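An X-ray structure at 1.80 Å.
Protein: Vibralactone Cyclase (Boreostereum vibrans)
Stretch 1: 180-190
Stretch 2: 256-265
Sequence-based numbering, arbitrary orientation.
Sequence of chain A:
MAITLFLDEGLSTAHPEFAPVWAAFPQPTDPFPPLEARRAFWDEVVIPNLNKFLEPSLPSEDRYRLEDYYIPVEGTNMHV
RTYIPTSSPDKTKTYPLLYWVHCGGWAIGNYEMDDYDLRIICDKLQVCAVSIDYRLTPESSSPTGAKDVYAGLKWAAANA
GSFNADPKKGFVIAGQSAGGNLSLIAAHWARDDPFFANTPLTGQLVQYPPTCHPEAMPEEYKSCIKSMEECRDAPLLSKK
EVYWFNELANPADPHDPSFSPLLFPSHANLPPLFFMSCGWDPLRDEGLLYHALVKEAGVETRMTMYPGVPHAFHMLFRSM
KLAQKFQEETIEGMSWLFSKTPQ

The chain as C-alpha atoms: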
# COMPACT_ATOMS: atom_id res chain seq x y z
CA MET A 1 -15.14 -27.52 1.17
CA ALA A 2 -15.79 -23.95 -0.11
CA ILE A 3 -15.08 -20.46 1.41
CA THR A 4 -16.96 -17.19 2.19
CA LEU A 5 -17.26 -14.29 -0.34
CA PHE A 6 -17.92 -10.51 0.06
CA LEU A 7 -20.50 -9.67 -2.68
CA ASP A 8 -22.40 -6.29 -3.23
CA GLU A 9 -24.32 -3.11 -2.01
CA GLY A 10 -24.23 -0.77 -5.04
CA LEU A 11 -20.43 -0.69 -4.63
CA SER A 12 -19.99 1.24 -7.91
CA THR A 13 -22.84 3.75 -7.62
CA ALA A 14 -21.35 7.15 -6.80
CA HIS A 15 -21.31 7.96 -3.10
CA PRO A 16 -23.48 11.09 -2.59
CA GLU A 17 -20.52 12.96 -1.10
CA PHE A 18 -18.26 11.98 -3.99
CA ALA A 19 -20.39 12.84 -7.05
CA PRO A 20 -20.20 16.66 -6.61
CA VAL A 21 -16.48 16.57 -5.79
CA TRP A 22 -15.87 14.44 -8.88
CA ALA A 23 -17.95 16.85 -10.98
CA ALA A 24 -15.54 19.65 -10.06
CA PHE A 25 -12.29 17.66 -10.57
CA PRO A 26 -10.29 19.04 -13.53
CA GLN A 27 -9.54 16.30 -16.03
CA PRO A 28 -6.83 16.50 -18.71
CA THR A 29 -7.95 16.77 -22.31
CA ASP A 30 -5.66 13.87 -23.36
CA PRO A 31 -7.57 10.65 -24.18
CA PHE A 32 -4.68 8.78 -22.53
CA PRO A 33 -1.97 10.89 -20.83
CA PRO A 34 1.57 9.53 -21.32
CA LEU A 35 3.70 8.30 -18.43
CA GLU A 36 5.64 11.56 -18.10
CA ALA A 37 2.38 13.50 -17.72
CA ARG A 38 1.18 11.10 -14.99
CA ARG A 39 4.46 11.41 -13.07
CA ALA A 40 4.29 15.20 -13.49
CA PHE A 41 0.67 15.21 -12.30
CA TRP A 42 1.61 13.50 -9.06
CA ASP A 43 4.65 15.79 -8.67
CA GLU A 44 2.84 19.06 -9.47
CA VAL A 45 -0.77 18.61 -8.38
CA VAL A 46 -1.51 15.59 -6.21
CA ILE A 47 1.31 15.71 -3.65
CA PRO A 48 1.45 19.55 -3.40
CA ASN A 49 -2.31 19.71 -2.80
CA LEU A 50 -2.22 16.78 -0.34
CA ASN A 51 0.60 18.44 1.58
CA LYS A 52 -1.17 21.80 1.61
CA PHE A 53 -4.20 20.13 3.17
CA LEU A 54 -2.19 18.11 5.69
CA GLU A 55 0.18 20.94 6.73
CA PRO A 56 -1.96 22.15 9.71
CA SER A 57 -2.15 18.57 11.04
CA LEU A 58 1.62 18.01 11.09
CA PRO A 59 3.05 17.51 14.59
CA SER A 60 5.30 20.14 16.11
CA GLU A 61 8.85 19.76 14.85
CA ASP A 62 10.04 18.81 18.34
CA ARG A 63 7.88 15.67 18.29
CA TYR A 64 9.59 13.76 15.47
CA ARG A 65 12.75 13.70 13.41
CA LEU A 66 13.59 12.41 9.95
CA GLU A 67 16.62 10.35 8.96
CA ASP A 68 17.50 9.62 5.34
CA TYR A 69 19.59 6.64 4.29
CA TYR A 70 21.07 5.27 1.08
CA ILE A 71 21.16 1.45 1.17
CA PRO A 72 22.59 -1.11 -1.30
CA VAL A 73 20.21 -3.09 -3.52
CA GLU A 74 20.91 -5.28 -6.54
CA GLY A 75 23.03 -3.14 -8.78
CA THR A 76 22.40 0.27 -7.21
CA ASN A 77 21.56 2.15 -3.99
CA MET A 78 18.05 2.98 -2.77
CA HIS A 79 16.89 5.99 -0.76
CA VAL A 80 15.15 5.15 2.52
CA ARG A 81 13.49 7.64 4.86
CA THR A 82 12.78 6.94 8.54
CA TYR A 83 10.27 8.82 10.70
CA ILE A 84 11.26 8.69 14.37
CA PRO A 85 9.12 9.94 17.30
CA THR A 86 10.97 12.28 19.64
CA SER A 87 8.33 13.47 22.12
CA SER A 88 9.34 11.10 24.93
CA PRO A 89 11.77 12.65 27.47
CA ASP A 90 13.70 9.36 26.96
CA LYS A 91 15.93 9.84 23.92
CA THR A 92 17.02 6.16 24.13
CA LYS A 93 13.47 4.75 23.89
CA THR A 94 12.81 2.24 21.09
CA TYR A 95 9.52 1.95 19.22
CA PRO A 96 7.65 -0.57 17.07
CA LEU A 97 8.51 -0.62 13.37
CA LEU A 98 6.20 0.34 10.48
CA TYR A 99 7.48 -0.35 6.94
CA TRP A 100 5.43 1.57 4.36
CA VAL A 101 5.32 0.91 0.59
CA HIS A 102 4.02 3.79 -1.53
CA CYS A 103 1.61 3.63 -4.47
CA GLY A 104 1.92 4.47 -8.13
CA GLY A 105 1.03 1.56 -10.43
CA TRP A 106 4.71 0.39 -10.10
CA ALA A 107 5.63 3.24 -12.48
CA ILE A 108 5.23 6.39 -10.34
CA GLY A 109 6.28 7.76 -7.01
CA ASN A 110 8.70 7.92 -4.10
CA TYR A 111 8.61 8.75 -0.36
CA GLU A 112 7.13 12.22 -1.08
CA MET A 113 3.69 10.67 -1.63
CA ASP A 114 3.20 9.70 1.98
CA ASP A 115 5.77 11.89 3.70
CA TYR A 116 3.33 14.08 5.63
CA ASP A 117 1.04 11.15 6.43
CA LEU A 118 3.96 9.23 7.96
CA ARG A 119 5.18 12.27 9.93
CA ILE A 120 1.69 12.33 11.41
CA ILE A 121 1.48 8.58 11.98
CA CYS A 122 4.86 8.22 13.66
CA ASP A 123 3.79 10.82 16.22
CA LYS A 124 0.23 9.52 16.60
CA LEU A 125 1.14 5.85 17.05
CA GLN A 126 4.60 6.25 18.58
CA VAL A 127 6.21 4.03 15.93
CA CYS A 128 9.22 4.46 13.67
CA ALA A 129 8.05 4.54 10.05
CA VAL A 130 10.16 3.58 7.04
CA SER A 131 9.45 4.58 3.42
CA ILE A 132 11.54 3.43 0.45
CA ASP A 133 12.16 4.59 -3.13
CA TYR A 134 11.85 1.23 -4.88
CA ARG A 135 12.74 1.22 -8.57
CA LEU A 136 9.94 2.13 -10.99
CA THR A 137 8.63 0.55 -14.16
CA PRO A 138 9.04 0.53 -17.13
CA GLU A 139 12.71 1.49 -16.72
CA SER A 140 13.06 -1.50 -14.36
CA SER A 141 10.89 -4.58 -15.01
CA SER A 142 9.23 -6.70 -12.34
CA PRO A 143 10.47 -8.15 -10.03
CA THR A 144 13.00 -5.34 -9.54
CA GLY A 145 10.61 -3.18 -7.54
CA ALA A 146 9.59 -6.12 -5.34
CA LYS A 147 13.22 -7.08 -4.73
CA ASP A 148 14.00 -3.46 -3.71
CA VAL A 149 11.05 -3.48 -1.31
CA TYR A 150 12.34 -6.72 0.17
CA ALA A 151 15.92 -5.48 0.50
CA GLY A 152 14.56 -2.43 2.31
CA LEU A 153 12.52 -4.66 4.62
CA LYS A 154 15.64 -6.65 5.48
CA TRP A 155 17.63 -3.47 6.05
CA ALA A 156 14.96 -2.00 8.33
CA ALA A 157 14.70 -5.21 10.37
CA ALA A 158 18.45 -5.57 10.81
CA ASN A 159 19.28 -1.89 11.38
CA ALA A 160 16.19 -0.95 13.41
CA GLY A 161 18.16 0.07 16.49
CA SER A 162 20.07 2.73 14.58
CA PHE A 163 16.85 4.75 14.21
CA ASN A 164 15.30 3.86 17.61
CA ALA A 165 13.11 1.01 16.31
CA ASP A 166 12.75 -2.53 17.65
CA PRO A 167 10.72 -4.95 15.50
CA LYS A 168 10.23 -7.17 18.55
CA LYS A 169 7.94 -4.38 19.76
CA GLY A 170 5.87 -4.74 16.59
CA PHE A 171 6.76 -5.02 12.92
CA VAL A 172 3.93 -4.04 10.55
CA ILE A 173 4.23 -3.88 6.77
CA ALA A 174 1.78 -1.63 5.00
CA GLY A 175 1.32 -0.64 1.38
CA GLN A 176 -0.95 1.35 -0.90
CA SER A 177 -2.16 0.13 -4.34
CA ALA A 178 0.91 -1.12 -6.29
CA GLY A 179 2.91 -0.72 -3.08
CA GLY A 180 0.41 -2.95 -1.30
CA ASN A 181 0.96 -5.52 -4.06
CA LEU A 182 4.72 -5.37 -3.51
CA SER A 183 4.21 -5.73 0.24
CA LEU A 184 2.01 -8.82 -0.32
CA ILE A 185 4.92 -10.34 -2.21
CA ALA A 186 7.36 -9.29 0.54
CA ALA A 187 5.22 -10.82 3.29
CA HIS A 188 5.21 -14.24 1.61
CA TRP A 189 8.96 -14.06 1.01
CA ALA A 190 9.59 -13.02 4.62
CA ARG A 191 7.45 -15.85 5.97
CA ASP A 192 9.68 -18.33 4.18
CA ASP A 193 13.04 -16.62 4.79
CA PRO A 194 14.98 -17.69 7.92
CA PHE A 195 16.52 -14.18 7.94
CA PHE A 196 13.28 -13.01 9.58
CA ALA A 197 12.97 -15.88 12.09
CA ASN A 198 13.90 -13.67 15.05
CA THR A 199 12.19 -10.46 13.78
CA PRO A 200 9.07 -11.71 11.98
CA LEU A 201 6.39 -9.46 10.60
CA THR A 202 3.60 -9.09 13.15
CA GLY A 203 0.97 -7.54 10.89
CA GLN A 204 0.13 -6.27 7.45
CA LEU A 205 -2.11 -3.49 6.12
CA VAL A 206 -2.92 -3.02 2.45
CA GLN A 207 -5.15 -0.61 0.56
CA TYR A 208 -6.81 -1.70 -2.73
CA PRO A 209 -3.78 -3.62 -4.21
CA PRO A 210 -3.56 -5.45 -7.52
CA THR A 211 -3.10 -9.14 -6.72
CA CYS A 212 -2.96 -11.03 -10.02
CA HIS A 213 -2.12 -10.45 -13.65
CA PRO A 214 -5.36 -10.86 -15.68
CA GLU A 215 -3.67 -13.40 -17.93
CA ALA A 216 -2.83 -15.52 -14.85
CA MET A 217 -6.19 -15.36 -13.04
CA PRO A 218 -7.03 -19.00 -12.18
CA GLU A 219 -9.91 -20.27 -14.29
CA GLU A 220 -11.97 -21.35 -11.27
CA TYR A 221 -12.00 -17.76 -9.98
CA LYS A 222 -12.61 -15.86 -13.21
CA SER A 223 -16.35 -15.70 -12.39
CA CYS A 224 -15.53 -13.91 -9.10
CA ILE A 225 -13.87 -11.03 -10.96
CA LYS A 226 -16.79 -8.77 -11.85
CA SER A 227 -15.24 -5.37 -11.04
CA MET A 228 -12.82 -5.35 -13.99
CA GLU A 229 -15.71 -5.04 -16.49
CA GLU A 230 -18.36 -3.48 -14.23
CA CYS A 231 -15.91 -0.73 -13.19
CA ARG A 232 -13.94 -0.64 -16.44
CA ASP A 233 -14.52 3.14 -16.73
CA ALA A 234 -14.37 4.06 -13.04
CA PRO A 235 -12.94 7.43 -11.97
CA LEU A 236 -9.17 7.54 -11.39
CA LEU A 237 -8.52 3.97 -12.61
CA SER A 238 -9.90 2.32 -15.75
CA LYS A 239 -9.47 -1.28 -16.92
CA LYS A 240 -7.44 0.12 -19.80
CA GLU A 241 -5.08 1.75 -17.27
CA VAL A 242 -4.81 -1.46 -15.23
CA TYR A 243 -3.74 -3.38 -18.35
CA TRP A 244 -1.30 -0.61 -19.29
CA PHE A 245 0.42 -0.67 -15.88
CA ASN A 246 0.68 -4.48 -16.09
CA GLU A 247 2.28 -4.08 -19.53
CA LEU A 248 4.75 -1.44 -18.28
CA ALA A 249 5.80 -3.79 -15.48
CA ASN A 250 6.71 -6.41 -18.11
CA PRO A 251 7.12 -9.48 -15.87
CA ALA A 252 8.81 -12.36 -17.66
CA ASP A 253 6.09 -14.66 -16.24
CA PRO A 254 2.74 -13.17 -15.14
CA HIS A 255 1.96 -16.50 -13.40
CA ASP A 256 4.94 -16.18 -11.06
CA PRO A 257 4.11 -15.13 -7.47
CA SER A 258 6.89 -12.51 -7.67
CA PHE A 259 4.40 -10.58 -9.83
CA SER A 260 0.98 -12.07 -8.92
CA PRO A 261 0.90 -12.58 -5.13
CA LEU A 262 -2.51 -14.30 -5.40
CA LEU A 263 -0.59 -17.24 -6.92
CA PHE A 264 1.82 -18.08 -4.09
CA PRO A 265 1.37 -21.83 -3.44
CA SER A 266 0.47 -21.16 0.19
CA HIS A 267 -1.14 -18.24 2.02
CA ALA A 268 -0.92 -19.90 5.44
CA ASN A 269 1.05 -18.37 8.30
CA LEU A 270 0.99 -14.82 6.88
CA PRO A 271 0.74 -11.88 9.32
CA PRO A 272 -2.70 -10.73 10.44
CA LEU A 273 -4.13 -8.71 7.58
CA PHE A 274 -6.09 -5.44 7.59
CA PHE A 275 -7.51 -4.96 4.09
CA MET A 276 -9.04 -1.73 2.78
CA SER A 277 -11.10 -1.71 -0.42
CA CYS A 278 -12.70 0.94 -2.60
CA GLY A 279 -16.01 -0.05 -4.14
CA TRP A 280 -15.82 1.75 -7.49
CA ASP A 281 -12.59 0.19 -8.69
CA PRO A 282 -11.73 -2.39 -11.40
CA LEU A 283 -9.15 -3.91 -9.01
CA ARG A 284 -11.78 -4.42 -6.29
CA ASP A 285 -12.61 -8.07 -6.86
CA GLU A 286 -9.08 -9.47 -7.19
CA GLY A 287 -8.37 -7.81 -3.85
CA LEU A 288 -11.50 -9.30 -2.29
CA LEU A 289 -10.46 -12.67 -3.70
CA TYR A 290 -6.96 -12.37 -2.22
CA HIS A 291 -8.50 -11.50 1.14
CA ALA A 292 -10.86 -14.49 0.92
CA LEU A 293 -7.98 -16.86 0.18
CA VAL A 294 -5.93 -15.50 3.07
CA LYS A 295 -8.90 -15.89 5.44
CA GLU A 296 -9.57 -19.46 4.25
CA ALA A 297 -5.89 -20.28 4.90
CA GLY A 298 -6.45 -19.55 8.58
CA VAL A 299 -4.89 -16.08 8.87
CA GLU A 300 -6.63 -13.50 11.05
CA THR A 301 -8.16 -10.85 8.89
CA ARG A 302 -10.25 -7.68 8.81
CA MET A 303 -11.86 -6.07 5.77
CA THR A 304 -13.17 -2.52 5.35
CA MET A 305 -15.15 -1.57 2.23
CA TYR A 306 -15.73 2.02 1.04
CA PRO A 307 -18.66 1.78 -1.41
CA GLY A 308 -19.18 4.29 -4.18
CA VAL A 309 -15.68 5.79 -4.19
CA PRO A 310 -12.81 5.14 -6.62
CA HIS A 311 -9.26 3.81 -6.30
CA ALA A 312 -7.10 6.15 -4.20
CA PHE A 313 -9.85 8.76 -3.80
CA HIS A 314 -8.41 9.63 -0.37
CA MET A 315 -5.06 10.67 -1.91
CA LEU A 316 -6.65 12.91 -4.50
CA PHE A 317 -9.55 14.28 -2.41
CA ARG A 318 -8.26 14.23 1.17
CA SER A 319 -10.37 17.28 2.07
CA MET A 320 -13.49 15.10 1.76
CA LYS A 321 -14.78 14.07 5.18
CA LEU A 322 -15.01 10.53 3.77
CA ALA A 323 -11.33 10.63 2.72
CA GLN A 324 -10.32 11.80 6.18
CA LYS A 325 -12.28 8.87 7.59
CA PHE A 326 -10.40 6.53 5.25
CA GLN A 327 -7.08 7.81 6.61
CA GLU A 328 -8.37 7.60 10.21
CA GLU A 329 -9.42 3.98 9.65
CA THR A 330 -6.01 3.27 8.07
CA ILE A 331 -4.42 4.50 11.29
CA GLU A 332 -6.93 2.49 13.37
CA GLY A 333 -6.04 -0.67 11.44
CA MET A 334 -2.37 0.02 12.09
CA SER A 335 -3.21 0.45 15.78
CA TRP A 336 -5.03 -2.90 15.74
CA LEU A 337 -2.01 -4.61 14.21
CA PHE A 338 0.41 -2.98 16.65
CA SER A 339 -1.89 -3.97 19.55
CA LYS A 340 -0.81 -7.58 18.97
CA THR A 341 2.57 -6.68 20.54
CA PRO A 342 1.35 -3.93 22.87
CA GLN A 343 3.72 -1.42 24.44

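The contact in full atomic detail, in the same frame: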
# COMPACT_ATOMS: atom_id res chain seq x y z
N GLY A 180 1.03 -1.86 -2.05
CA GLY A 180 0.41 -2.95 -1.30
C GLY A 180 0.67 -4.29 -1.96
O GLY A 180 0.95 -5.29 -1.29
N ASN A 181 0.60 -4.32 -3.29
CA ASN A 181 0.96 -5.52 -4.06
C ASN A 181 2.39 -5.96 -3.75
O ASN A 181 2.66 -7.14 -3.47
CB ASN A 181 0.74 -5.19 -5.54
CG ASN A 181 1.43 -6.15 -6.48
OD1 ASN A 181 2.61 -6.00 -6.78
ND2 ASN A 181 0.69 -7.13 -6.98
N LEU A 182 3.34 -5.01 -3.80
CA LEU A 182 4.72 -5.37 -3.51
C LEU A 182 4.87 -5.84 -2.07
O LEU A 182 5.67 -6.74 -1.79
CB LEU A 182 5.65 -4.18 -3.78
CG LEU A 182 5.68 -3.67 -5.23
CD1 LEU A 182 6.69 -2.54 -5.40
CD2 LEU A 182 5.96 -4.80 -6.24
N SER A 183 4.10 -5.27 -1.14
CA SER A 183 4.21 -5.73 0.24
C SER A 183 3.60 -7.11 0.42
O SER A 183 4.05 -7.86 1.29
CB SER A 183 3.56 -4.71 1.20
OG SER A 183 2.17 -4.81 1.12
N LEU A 184 2.57 -7.46 -0.37
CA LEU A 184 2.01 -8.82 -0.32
C LEU A 184 3.07 -9.83 -0.73
O LEU A 184 3.25 -10.88 -0.07
CB LEU A 184 0.79 -8.92 -1.24
CG LEU A 184 -0.47 -8.13 -0.85
CD1 LEU A 184 -1.59 -8.33 -1.86
CD2 LEU A 184 -0.94 -8.48 0.57
N ILE A 185 3.80 -9.51 -1.80
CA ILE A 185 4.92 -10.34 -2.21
C ILE A 185 5.94 -10.45 -1.07
O ILE A 185 6.35 -11.55 -0.68
CB ILE A 185 5.56 -9.80 -3.50
CG1 ILE A 185 4.54 -9.87 -4.63
CG2 ILE A 185 6.82 -10.59 -3.82
CD1 ILE A 185 4.84 -9.02 -5.82
N ALA A 186 6.32 -9.30 -0.49
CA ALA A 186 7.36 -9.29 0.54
C ALA A 186 6.94 -10.12 1.75
O ALA A 186 7.78 -10.77 2.37
CB ALA A 186 7.69 -7.86 0.96
N ALA A 187 5.67 -10.08 2.11
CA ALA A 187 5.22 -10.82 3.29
C ALA A 187 5.31 -12.33 3.08
O ALA A 187 5.71 -13.08 4.00
CB ALA A 187 3.79 -10.41 3.65
N HIS A 188 4.99 -12.81 1.87
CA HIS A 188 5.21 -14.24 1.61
C HIS A 188 6.69 -14.60 1.69
O HIS A 188 7.09 -15.59 2.35
CB HIS A 188 4.65 -14.64 0.25
CG HIS A 188 3.16 -14.67 0.20
ND1 HIS A 188 2.41 -13.52 0.12
CD2 HIS A 188 2.29 -15.70 0.21
CE1 HIS A 188 1.13 -13.84 0.07
NE2 HIS A 188 1.03 -15.15 0.12
N TRP A 189 7.52 -13.82 0.98
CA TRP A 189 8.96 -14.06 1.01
C TRP A 189 9.50 -14.08 2.43
O TRP A 189 10.30 -14.96 2.79
CB TRP A 189 9.67 -12.99 0.19
CG TRP A 189 9.50 -13.14 -1.28
CD1 TRP A 189 9.00 -14.22 -1.95
CD2 TRP A 189 9.87 -12.18 -2.27
NE1 TRP A 189 9.02 -13.99 -3.30
CE2 TRP A 189 9.56 -12.74 -3.52
CE3 TRP A 189 10.43 -10.90 -2.22
CZ2 TRP A 189 9.81 -12.08 -4.72
CZ3 TRP A 189 10.67 -10.23 -3.41
CH2 TRP A 189 10.35 -10.82 -4.65
N ALA A 190 9.07 -13.14 3.26
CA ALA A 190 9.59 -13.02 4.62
C ALA A 190 9.15 -14.20 5.47
O ALA A 190 9.91 -14.68 6.32
CB ALA A 190 9.14 -11.70 5.24
N ASP A 256 4.03 -16.01 -12.18
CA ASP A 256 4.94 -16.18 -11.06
C ASP A 256 4.46 -15.36 -9.86
O ASP A 256 4.01 -14.22 -10.03
CB ASP A 256 6.35 -15.74 -11.44
CG ASP A 256 7.39 -16.18 -10.42
OD1 ASP A 256 7.90 -17.32 -10.52
OD2 ASP A 256 7.65 -15.40 -9.48
N PRO A 257 4.54 -15.91 -8.65
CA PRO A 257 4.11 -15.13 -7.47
C PRO A 257 4.90 -13.85 -7.26
O PRO A 257 4.39 -12.94 -6.58
CB PRO A 257 4.32 -16.11 -6.30
CG PRO A 257 4.36 -17.47 -6.91
CD PRO A 257 4.91 -17.29 -8.31
N SER A 258 6.12 -13.75 -7.79
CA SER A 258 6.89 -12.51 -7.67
C SER A 258 6.24 -11.35 -8.42
O SER A 258 6.64 -10.20 -8.22
CB SER A 258 8.33 -12.69 -8.15
OG SER A 258 8.43 -12.77 -9.57
N PHE A 259 5.25 -11.63 -9.27
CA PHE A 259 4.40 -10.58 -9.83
C PHE A 259 2.97 -10.64 -9.33
O PHE A 259 2.39 -9.60 -8.99
CB PHE A 259 4.40 -10.63 -11.37
CG PHE A 259 3.60 -9.51 -11.99
CD1 PHE A 259 4.15 -8.26 -12.15
CD2 PHE A 259 2.27 -9.71 -12.36
CE1 PHE A 259 3.41 -7.21 -12.69
CE2 PHE A 259 1.52 -8.67 -12.89
CZ PHE A 259 2.09 -7.42 -13.06
N SER A 260 2.38 -11.84 -9.26
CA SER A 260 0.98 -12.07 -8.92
C SER A 260 0.92 -12.73 -7.55
O SER A 260 0.92 -13.96 -7.46
CB SER A 260 0.31 -12.97 -9.96
OG SER A 260 0.31 -12.35 -11.23
N PRO A 261 0.84 -11.96 -6.46
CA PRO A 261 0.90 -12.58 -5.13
C PRO A 261 -0.26 -13.51 -4.82
O PRO A 261 -0.14 -14.35 -3.92
CB PRO A 261 0.91 -11.37 -4.18
CG PRO A 261 0.33 -10.23 -5.00
CD PRO A 261 0.83 -10.49 -6.39
N LEU A 262 -1.41 -13.35 -5.51
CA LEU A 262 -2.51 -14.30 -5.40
C LEU A 262 -2.04 -15.74 -5.62
O LEU A 262 -2.63 -16.67 -5.05
CB LEU A 262 -3.59 -13.96 -6.43
CG LEU A 262 -4.92 -14.70 -6.34
CD1 LEU A 262 -5.76 -14.13 -5.18
CD2 LEU A 262 -5.68 -14.60 -7.65
N LEU A 263 -1.00 -15.93 -6.43
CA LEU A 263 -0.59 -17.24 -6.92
C LEU A 263 0.54 -17.89 -6.12
O LEU A 263 1.08 -18.92 -6.55
CB LEU A 263 -0.15 -17.12 -8.39
CG LEU A 263 -1.21 -16.49 -9.31
CD1 LEU A 263 -0.73 -16.44 -10.75
CD2 LEU A 263 -2.54 -17.26 -9.22
N PHE A 264 0.94 -17.33 -4.98
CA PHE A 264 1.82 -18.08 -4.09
C PHE A 264 1.17 -19.42 -3.75
O PHE A 264 -0.04 -19.48 -3.51
CB PHE A 264 2.11 -17.31 -2.80
CG PHE A 264 3.23 -16.34 -2.92
CD1 PHE A 264 4.54 -16.76 -2.82
CD2 PHE A 264 2.98 -15.00 -3.18
CE1 PHE A 264 5.59 -15.87 -2.95
CE2 PHE A 264 4.03 -14.10 -3.32
CZ PHE A 264 5.33 -14.54 -3.21
N PRO A 265 1.95 -20.51 -3.74
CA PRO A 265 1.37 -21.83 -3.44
C PRO A 265 0.65 -21.88 -2.11
O PRO A 265 -0.34 -22.62 -1.97
CB PRO A 265 2.59 -22.75 -3.45
CG PRO A 265 3.60 -22.04 -4.32
CD PRO A 265 3.37 -20.58 -4.11
O HOH W 1 3.84 -6.96 -8.90

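A histidine and a phenylalanine lying almost flat on one another give this contact its most unusual feature. The rings of His 188 and Phe 264 form an offset stack, with centroids 4.0 Å apart and planes only 8° from parallel; the closest atoms, His 188 CD2 and Phe 264 CG, are 3.3 Å apart. The overlap extends back along the histidine side chain, because His 188 CB sits 3.4 Å from the centroid of the Phe 264 ring, almost on the ring normal, in a CH-pi contact. Within the helix, His 188 ND1 donates a hydrogen bond of 2.8 Å to Leu 184 O, one turn earlier, which helps fix the ring; NE2 is hydrogen-bonded elsewhere in the structure.

The example illustrates a general principle: a helix and an irregular segment can pack closely with no direct hydrogen bond between them, through ring, apolar and water-mediated contacts, while the helix keeps its regular internal bonds and the loop makes several of its own. Residues 180-190 lie within a longer helix, with regular bonds such as Ile 185 N to Asn 181 O at 3.1 Å. The partner segment is loop around a short 3-10 turn at 261-263. Its first bend is fastened by Asp 256, whose OD2 accepts from Ser 258 OG at 2.7 Å and from Ser 258 N at 2.8 Å.

The backbones come nearest at Ile 185 and Pro 261, whose CA atoms are 5.5 Å apart. Proline suits such close approach, being compact and apolar: Pro 261 CB lies 3.8 Å from Leu 184 CB and 4.0 Å from Ile 185 CG1. Although the CA-to-CB bond of Ile 185 points sideways, its side chain reaches the loop, bringing CD1 to 3.2 Å from Ser 258 O, a close contact between a methyl group and a carbonyl oxygen.

Beside the stack, Trp 189 meets the edge of the Phe 264 ring, with Trp 189 NE1 3.7 Å from Phe 264 CZ. The indole five-membered ring and the phenyl ring are inclined at 82° in an oblique pairing; His 188 lies over one face of the Phe 264 ring, while Trp 189 NE1 lies at its edge, near its plane. The indole's own edge receives Ser 258, with Trp 189 CZ2 3.8 Å from Ser 258 CB.

Toward the start of the helix stretch, water supplies the polar link that direct bonding does not. Water 1 donates to Asn 181 OD1 at 2.6 Å and to Phe 259 O at 3.0 Å, bridging side chain and loop carbonyl. Nearby, Asn 181 ND2 packs 3.4 Å from Pro 261 CD, its hydrogen-bonding needs met elsewhere in the structure.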